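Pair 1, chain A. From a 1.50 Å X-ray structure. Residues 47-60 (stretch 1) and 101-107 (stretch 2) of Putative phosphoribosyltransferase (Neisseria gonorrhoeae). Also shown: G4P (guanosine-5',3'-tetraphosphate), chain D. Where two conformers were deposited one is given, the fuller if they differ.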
# COMPACT_ATOMS: atom_id res chain seq x y z
N GLY A 47 -0.48 -3.92 6.64
CA GLY A 47 -1.85 -3.52 6.93
C GLY A 47 -2.15 -2.06 6.65
O GLY A 47 -3.29 -1.70 6.37
N GLY A 48 -1.13 -1.20 6.72
CA GLY A 48 -1.36 0.22 6.52
C GLY A 48 -1.36 0.69 5.07
O GLY A 48 -1.71 1.84 4.81
N PHE A 49 -0.96 -0.17 4.13
CA PHE A 49 -0.80 0.28 2.75
C PHE A 49 -2.12 0.72 2.13
O PHE A 49 -2.20 1.77 1.49
CB PHE A 49 -0.17 -0.84 1.91
CG PHE A 49 1.32 -1.01 2.12
CD1 PHE A 49 2.10 0.02 2.61
CD2 PHE A 49 1.94 -2.21 1.85
CE1 PHE A 49 3.48 -0.16 2.80
CE2 PHE A 49 3.31 -2.39 2.03
CZ PHE A 49 4.08 -1.37 2.49
N ILE A 50 -3.17 -0.09 2.28
CA ILE A 50 -4.43 0.27 1.62
C ILE A 50 -5.06 1.47 2.33
O ILE A 50 -5.43 2.44 1.65
CB ILE A 50 -5.37 -0.94 1.52
CG1 ILE A 50 -4.72 -2.01 0.63
CG2 ILE A 50 -6.71 -0.51 0.95
CD1 ILE A 50 -5.56 -3.25 0.41
N PRO A 51 -5.17 1.50 3.66
CA PRO A 51 -5.63 2.74 4.32
C PRO A 51 -4.84 3.98 3.92
O PRO A 51 -5.45 5.05 3.72
CB PRO A 51 -5.46 2.41 5.81
CG PRO A 51 -5.70 0.95 5.88
CD PRO A 51 -4.99 0.41 4.64
N ALA A 52 -3.51 3.88 3.79
CA ALA A 52 -2.71 5.06 3.44
C ALA A 52 -3.02 5.54 2.02
O ALA A 52 -3.15 6.75 1.79
CB ALA A 52 -1.22 4.78 3.59
N ARG A 53 -3.13 4.62 1.06
CA ARG A 53 -3.41 5.08 -0.30
C ARG A 53 -4.83 5.62 -0.43
O ARG A 53 -5.07 6.59 -1.16
CB ARG A 53 -3.14 3.97 -1.32
CG ARG A 53 -3.40 4.40 -2.77
CD ARG A 53 -2.56 5.62 -3.17
NE ARG A 53 -2.84 6.12 -4.52
CZ ARG A 53 -3.86 6.92 -4.83
NH1 ARG A 53 -4.73 7.31 -3.89
NH2 ARG A 53 -4.01 7.34 -6.08
N MET A 54 -5.79 5.03 0.31
CA MET A 54 -7.12 5.64 0.37
C MET A 54 -7.05 7.04 0.98
O MET A 54 -7.68 7.97 0.48
CB MET A 54 -8.07 4.76 1.18
CG MET A 54 -8.47 3.45 0.50
SD MET A 54 -9.50 2.52 1.67
CE MET A 54 -10.13 1.21 0.61
N LEU A 55 -6.26 7.19 2.05
CA LEU A 55 -6.13 8.50 2.67
C LEU A 55 -5.50 9.52 1.73
O LEU A 55 -5.80 10.71 1.81
CB LEU A 55 -5.33 8.36 3.96
CG LEU A 55 -5.38 9.49 4.97
CD1 LEU A 55 -6.82 9.87 5.35
CD2 LEU A 55 -4.59 9.07 6.21
N ARG A 56 -4.62 9.07 0.82
CA ARG A 56 -3.98 10.01 -0.09
C ARG A 56 -4.99 10.69 -1.00
O ARG A 56 -4.77 11.82 -1.45
CB ARG A 56 -2.90 9.32 -0.94
CG ARG A 56 -1.83 10.27 -1.43
CD ARG A 56 -0.82 9.57 -2.34
NE ARG A 56 -1.30 9.51 -3.72
CZ ARG A 56 -0.60 9.02 -4.74
NH1 ARG A 56 0.60 8.50 -4.54
NH2 ARG A 56 -1.11 9.03 -5.96
N CYS A 57 -6.10 10.01 -1.29
CA CYS A 57 -7.17 10.62 -2.08
C CYS A 57 -7.63 11.93 -1.46
O CYS A 57 -7.94 12.89 -2.17
CB CYS A 57 -8.34 9.64 -2.19
SG CYS A 57 -9.71 10.23 -3.17
N PHE A 58 -7.66 11.98 -0.13
CA PHE A 58 -8.20 13.11 0.60
C PHE A 58 -7.14 14.03 1.18
O PHE A 58 -7.40 15.22 1.33
CB PHE A 58 -9.11 12.60 1.71
CG PHE A 58 -10.21 11.71 1.21
CD1 PHE A 58 -11.34 12.26 0.62
CD2 PHE A 58 -10.11 10.33 1.29
CE1 PHE A 58 -12.34 11.45 0.12
CE2 PHE A 58 -11.10 9.51 0.79
CZ PHE A 58 -12.23 10.07 0.21
N LEU A 59 -5.94 13.53 1.48
CA LEU A 59 -4.90 14.37 2.06
C LEU A 59 -3.86 14.84 1.06
O LEU A 59 -3.22 15.88 1.30
CB LEU A 59 -4.19 13.63 3.21
CG LEU A 59 -5.04 13.26 4.42
CD1 LEU A 59 -4.14 12.68 5.50
CD2 LEU A 59 -5.81 14.47 4.97
N GLU A 60 -3.65 14.11 -0.03
CA GLU A 60 -2.77 14.51 -1.13
C GLU A 60 -1.36 14.85 -0.65
O GLU A 60 -0.82 15.92 -0.93
CB GLU A 60 -3.38 15.67 -1.92
CG GLU A 60 -4.71 15.31 -2.56
CD GLU A 60 -5.06 16.22 -3.72
OE1 GLU A 60 -4.63 15.93 -4.86
OE2 GLU A 60 -5.77 17.22 -3.49
N VAL A 101 4.79 14.38 9.94
CA VAL A 101 4.54 13.08 9.32
C VAL A 101 3.42 12.36 10.06
O VAL A 101 3.33 12.41 11.29
CB VAL A 101 5.82 12.22 9.26
CG1 VAL A 101 6.86 12.87 8.33
CG2 VAL A 101 6.39 11.96 10.64
N LEU A 102 2.56 11.69 9.29
CA LEU A 102 1.38 10.99 9.79
C LEU A 102 1.60 9.50 9.60
O LEU A 102 1.61 9.01 8.46
CB LEU A 102 0.12 11.45 9.05
CG LEU A 102 -1.19 10.81 9.53
CD1 LEU A 102 -1.52 11.29 10.94
CD2 LEU A 102 -2.33 11.10 8.56
N VAL A 103 1.75 8.77 10.70
CA VAL A 103 1.90 7.32 10.67
C VAL A 103 0.52 6.71 10.46
O VAL A 103 -0.44 7.11 11.13
CB VAL A 103 2.55 6.83 11.97
CG1 VAL A 103 2.68 5.32 12.00
CG2 VAL A 103 3.91 7.51 12.18
N VAL A 104 0.40 5.75 9.53
CA VAL A 104 -0.90 5.18 9.15
C VAL A 104 -0.87 3.67 9.32
O VAL A 104 0.05 3.00 8.85
CB VAL A 104 -1.28 5.55 7.70
CG1 VAL A 104 -2.60 4.88 7.31
CG2 VAL A 104 -1.33 7.06 7.51
N ASP A 105 -1.89 3.11 9.98
CA ASP A 105 -2.03 1.66 10.07
C ASP A 105 -3.51 1.30 10.02
O ASP A 105 -4.38 2.17 10.11
CB ASP A 105 -1.36 1.11 11.33
CG ASP A 105 -0.70 -0.24 11.10
OD1 ASP A 105 -1.14 -0.97 10.19
OD2 ASP A 105 0.25 -0.58 11.84
N GLU A 106 -3.81 0.00 9.85
CA GLU A 106 -5.22 -0.36 9.69
C GLU A 106 -5.94 -0.61 11.01
O GLU A 106 -7.11 -0.24 11.14
CB GLU A 106 -5.39 -1.57 8.74
CG GLU A 106 -5.53 -2.96 9.37
CD GLU A 106 -4.19 -3.56 9.81
OE1 GLU A 106 -3.33 -2.81 10.31
OE2 GLU A 106 -4.00 -4.79 9.65
N VAL A 107 -5.29 -1.21 12.01
CA VAL A 107 -6.00 -1.58 13.23
C VAL A 107 -5.14 -1.29 14.45
O VAL A 107 -3.93 -1.54 14.46
CB VAL A 107 -6.47 -3.06 13.23
CG1 VAL A 107 -5.31 -4.05 13.28
CG2 VAL A 107 -7.45 -3.31 14.39
PB G4P D . -1.22 -2.25 16.75
O1B G4P D . 0.04 -1.88 17.36
O2B G4P D . -2.43 -2.28 17.71
O3B G4P D . -1.54 -1.32 15.54
O3A G4P D . -1.12 -3.67 16.05
PA G4P D . -0.73 -5.10 16.63
O1A G4P D . 0.73 -5.19 16.89
O2A G4P D . -1.60 -5.41 17.83
O5' G4P D . -1.21 -6.04 15.42
C5' G4P D . -0.64 -7.34 15.17
C4' G4P D . -1.34 -7.94 13.99
O4' G4P D . -2.69 -8.31 14.34
C3' G4P D . -1.46 -7.01 12.78
O3' G4P D . -0.83 -7.65 11.64
C2' G4P D . -2.96 -6.84 12.53
O2' G4P D . -3.32 -6.79 11.16
C1' G4P D . -3.52 -8.09 13.23
N9 G4P D . -4.88 -7.88 13.73
C8 G4P D . -5.24 -7.39 14.95
N7 G4P D . -6.54 -7.30 15.11
C5 G4P D . -7.06 -7.75 13.91
C6 G4P D . -8.41 -7.91 13.46
O6 G4P D . -9.45 -7.65 14.09
N1 G4P D . -8.49 -8.42 12.18
C2 G4P D . -7.41 -8.74 11.40
N2 G4P D . -7.67 -9.24 10.19
N3 G4P D . -6.15 -8.60 11.80
C4 G4P D . -6.05 -8.11 13.05
PC G4P D . 0.73 -7.56 11.38
O1C G4P D . 1.46 -8.57 12.20
O2C G4P D . 1.10 -6.13 11.66
O3C G4P D . 0.89 -7.84 9.82
PD G4P D . 0.45 -7.05 8.50
O1D G4P D . 0.15 -5.66 8.93
O2D G4P D . 1.68 -7.13 7.56
O3D G4P D . -0.71 -7.82 7.94
O HOH W 1 0.38 -2.85 9.33

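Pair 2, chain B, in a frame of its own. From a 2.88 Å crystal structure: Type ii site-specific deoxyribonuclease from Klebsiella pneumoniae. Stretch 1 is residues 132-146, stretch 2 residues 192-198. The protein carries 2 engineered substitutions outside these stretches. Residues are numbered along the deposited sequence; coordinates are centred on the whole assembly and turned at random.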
# COMPACT_ATOMS: atom_id res chain seq x y z
N THR B 132 -4.11 13.39 10.37
CA THR B 132 -4.12 13.80 11.78
C THR B 132 -4.90 12.90 12.77
O THR B 132 -4.46 12.75 13.90
CB THR B 132 -4.57 15.27 11.93
OG1 THR B 132 -4.11 16.03 10.81
CG2 THR B 132 -4.01 15.88 13.21
N PRO B 133 -6.06 12.34 12.36
CA PRO B 133 -6.70 11.36 13.24
C PRO B 133 -5.82 10.14 13.50
O PRO B 133 -5.76 9.65 14.63
CB PRO B 133 -7.96 10.95 12.47
CG PRO B 133 -8.23 12.09 11.57
CD PRO B 133 -6.88 12.56 11.15
N GLY B 134 -5.13 9.66 12.48
CA GLY B 134 -4.15 8.61 12.66
C GLY B 134 -3.09 9.07 13.64
O GLY B 134 -2.68 8.31 14.52
N THR B 135 -2.65 10.32 13.49
CA THR B 135 -1.63 10.89 14.37
C THR B 135 -2.13 10.95 15.81
O THR B 135 -1.39 10.63 16.75
CB THR B 135 -1.17 12.29 13.93
OG1 THR B 135 -1.05 12.34 12.51
CG2 THR B 135 0.19 12.60 14.54
N PHE B 136 -3.39 11.36 15.99
CA PHE B 136 -3.93 11.42 17.32
C PHE B 136 -4.06 10.02 17.95
O PHE B 136 -3.70 9.83 19.11
CB PHE B 136 -5.25 12.22 17.38
CG PHE B 136 -5.80 12.32 18.76
CD1 PHE B 136 -5.29 13.25 19.66
CD2 PHE B 136 -6.79 11.44 19.19
CE1 PHE B 136 -5.77 13.33 20.95
CE2 PHE B 136 -7.28 11.51 20.48
CZ PHE B 136 -6.77 12.46 21.36
N PHE B 137 -4.53 9.05 17.16
CA PHE B 137 -4.59 7.67 17.61
C PHE B 137 -3.27 7.21 18.24
O PHE B 137 -3.27 6.71 19.36
CB PHE B 137 -5.05 6.74 16.48
CG PHE B 137 -5.31 5.30 16.90
CD1 PHE B 137 -5.60 4.96 18.22
CD2 PHE B 137 -5.30 4.28 15.95
CE1 PHE B 137 -5.84 3.64 18.60
CE2 PHE B 137 -5.54 2.95 16.31
CZ PHE B 137 -5.82 2.63 17.64
N GLU B 138 -2.15 7.39 17.55
CA GLU B 138 -0.85 7.03 18.12
C GLU B 138 -0.56 7.77 19.44
O GLU B 138 -0.22 7.15 20.45
CB GLU B 138 0.28 7.30 17.12
CG GLU B 138 1.65 7.18 17.75
CD GLU B 138 2.79 7.43 16.80
OE1 GLU B 138 2.71 8.38 16.00
OE2 GLU B 138 3.79 6.67 16.86
N ILE B 139 -0.68 9.10 19.40
CA ILE B 139 -0.42 9.98 20.54
C ILE B 139 -1.23 9.57 21.78
O ILE B 139 -0.70 9.51 22.90
CB ILE B 139 -0.80 11.43 20.16
CG1 ILE B 139 0.28 12.06 19.31
CG2 ILE B 139 -1.06 12.30 21.40
CD1 ILE B 139 -0.16 13.40 18.78
N PHE B 140 -2.52 9.32 21.55
CA PHE B 140 -3.44 8.91 22.59
C PHE B 140 -3.01 7.60 23.21
O PHE B 140 -2.92 7.50 24.43
CB PHE B 140 -4.83 8.75 22.01
CG PHE B 140 -5.83 8.26 23.01
CD1 PHE B 140 -6.27 9.09 24.04
CD2 PHE B 140 -6.33 6.96 22.92
CE1 PHE B 140 -7.19 8.64 24.96
CE2 PHE B 140 -7.26 6.50 23.84
CZ PHE B 140 -7.70 7.35 24.86
N MSE B 141 -2.75 6.60 22.37
CA MSE B 141 -2.38 5.29 22.84
C MSE B 141 -1.06 5.35 23.58
O MSE B 141 -0.89 4.71 24.60
CB MSE B 141 -2.31 4.29 21.70
CG MSE B 141 -3.68 3.88 21.19
SE MSE B 141 -4.99 3.47 22.60
CE MSE B 141 -4.03 1.99 23.47
N ALA B 142 -0.15 6.16 23.05
CA ALA B 142 1.14 6.36 23.68
C ALA B 142 0.90 6.99 25.03
O ALA B 142 1.60 6.66 26.00
CB ALA B 142 2.00 7.24 22.82
N ALA B 143 -0.09 7.87 25.12
CA ALA B 143 -0.47 8.43 26.40
C ALA B 143 -0.92 7.32 27.37
O ALA B 143 -0.31 7.16 28.43
CB ALA B 143 -1.54 9.48 26.24
N VAL B 144 -1.94 6.55 26.98
CA VAL B 144 -2.47 5.50 27.88
C VAL B 144 -1.42 4.44 28.22
O VAL B 144 -1.28 4.07 29.40
CB VAL B 144 -3.84 4.84 27.43
CG1 VAL B 144 -4.71 5.82 26.65
CG2 VAL B 144 -3.64 3.55 26.66
N LEU B 145 -0.69 3.94 27.23
CA LEU B 145 0.30 2.91 27.51
C LEU B 145 1.33 3.38 28.53
O LEU B 145 1.99 2.58 29.18
CB LEU B 145 0.99 2.46 26.23
CG LEU B 145 0.18 1.52 25.35
CD1 LEU B 145 0.97 1.14 24.11
CD2 LEU B 145 -0.19 0.28 26.13
N LYS B 146 1.46 4.70 28.68
CA LYS B 146 2.43 5.26 29.61
C LYS B 146 1.89 5.29 31.03
O LYS B 146 2.64 5.17 31.99
CB LYS B 146 2.81 6.67 29.18
CG LYS B 146 3.90 7.30 30.01
CD LYS B 146 5.27 6.77 29.62
CE LYS B 146 6.37 7.53 30.32
NZ LYS B 146 7.71 7.17 29.80
N VAL B 192 5.98 -3.94 19.21
CA VAL B 192 5.86 -2.96 18.15
C VAL B 192 4.38 -2.84 17.85
O VAL B 192 3.75 -3.81 17.41
CB VAL B 192 6.60 -3.41 16.90
CG1 VAL B 192 6.40 -2.40 15.79
CG2 VAL B 192 8.08 -3.58 17.18
N ILE B 193 3.83 -1.66 18.10
CA ILE B 193 2.39 -1.45 17.94
C ILE B 193 2.06 -0.57 16.72
O ILE B 193 2.09 0.66 16.80
CB ILE B 193 1.75 -0.91 19.23
CG1 ILE B 193 2.10 -1.84 20.39
CG2 ILE B 193 0.25 -0.76 19.04
CD1 ILE B 193 2.14 -1.18 21.75
N PRO B 194 1.77 -1.21 15.57
CA PRO B 194 1.32 -0.45 14.42
C PRO B 194 -0.11 0.03 14.63
O PRO B 194 -1.00 -0.78 14.88
CB PRO B 194 1.37 -1.48 13.28
CG PRO B 194 2.10 -2.66 13.82
CD PRO B 194 1.85 -2.65 15.27
N LEU B 195 -0.31 1.33 14.53
CA LEU B 195 -1.62 1.91 14.74
C LEU B 195 -2.18 2.37 13.42
O LEU B 195 -1.46 2.98 12.63
CB LEU B 195 -1.53 3.06 15.73
CG LEU B 195 -1.02 2.57 17.08
CD1 LEU B 195 0.29 3.24 17.45
CD2 LEU B 195 -2.07 2.73 18.14
N LYS B 196 -3.45 2.04 13.18
CA LYS B 196 -4.21 2.45 12.00
C LYS B 196 -5.68 2.46 12.38
O LYS B 196 -6.16 1.53 13.01
CB LYS B 196 -4.03 1.46 10.86
CG LYS B 196 -2.63 1.33 10.31
CD LYS B 196 -2.53 0.16 9.34
CE LYS B 196 -1.12 -0.40 9.34
NZ LYS B 196 -0.14 0.72 9.46
N ILE B 197 -6.40 3.51 11.97
CA ILE B 197 -7.84 3.59 12.21
C ILE B 197 -8.52 2.44 11.47
O ILE B 197 -9.26 1.65 12.07
CB ILE B 197 -8.45 4.97 11.80
CG1 ILE B 197 -7.65 6.15 12.38
CG2 ILE B 197 -9.92 5.08 12.23
CD1 ILE B 197 -7.61 6.23 13.88
N THR B 198 -8.28 2.37 10.16
CA THR B 198 -8.65 1.21 9.35
C THR B 198 -7.42 0.84 8.51
O THR B 198 -6.56 1.69 8.27
CB THR B 198 -9.88 1.46 8.47
OG1 THR B 198 -9.68 2.62 7.66
CG2 THR B 198 -11.12 1.67 9.31

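In both pairs a helix packs across a second segment that begins as a β-strand. Pair 2 superposes on pair 1 with an RMSD of 0.8 Å over 14 central residues. In pair 1 the axes of helix and strand approach to 7.1 Å, and their N-to-C directions differ by 127°. Neither pair has a direct hydrogen bond between its two stretches. Apolar side chains pack in both, and in pair 1 the backbone of Gly47(A) and Gly48(A) also makes close contact. The buried areas are similar, 351 Å² in pair 1 and 383 Å² in pair 2.

The closest side-chain match on the second stretch is Val104(A) with Leu195(B), whose side-chain centres fall 0.6 Å apart. Each points toward the helix and has the largest covered area in its pair. Val104(A) is short, and Pro51(A), Ala52(A) and Leu55(A) meet it. Its CG1 lies 4.1 Å from CB of Pro51(A) and 4.0 Å from CB of Ala52(A). Its CG2 lies 4.0 Å from CD2 of Leu55(A). Leu195(B) is longer and meets a larger partner. Pro51(A) is matched by Phe137(B), and CD2 of Leu195(B) sits over one face of that ring, 3.8 Å from its centroid, in a CH-pi contact. The same CD2 is 3.6 Å from CG of Met141(B), a selenomethionine that matches Leu55(A). CD1 of Leu195(B) lies 4.1 Å from CB of Glu138(B), the counterpart of Ala52(A).

The next match is Leu59(A) with Leu145(B), whose side-chain centres fall 0.8 Å apart. CD1 of Leu59(A) is 3.9 Å from CD2 of Leu102(A). CD1 of Leu145(B) is 3.5 Å from CD1 of Ile193(B), which matches Leu102(A). Leu102(A) also touches Leu55(A), CD2 to CD2, at 3.8 Å.

The pairs also differ around Glu106(A) and Ile197(B), which match. CB of Glu106(A) packs 3.8 Å from CG of Pro51(A), while its OE2 accepts a hydrogen bond from O2' of the bound G4P at 2.6 Å. Ile197(B) is apolar and places CD1 3.7 Å from CD2 of Phe137(B). At the edge of the same ring, O of Lys196(B) is 3.6 Å from CE2 of Phe137(B).

In pair 1, CA of Gly48(A) comes within 3.9 Å of CA of Asp105(A). Glycine permits this: an ideal CB on Gly48(A) would lie 2.6 Å from O of Val104(A), a clash. Gly47(A) N donates to O1D of G4P at 2.9 Å. A water links Gly47(A) N, through a weak 3.0 Å bond to the water O, to OD1 of Asp105(A), 2.6 Å from the water O.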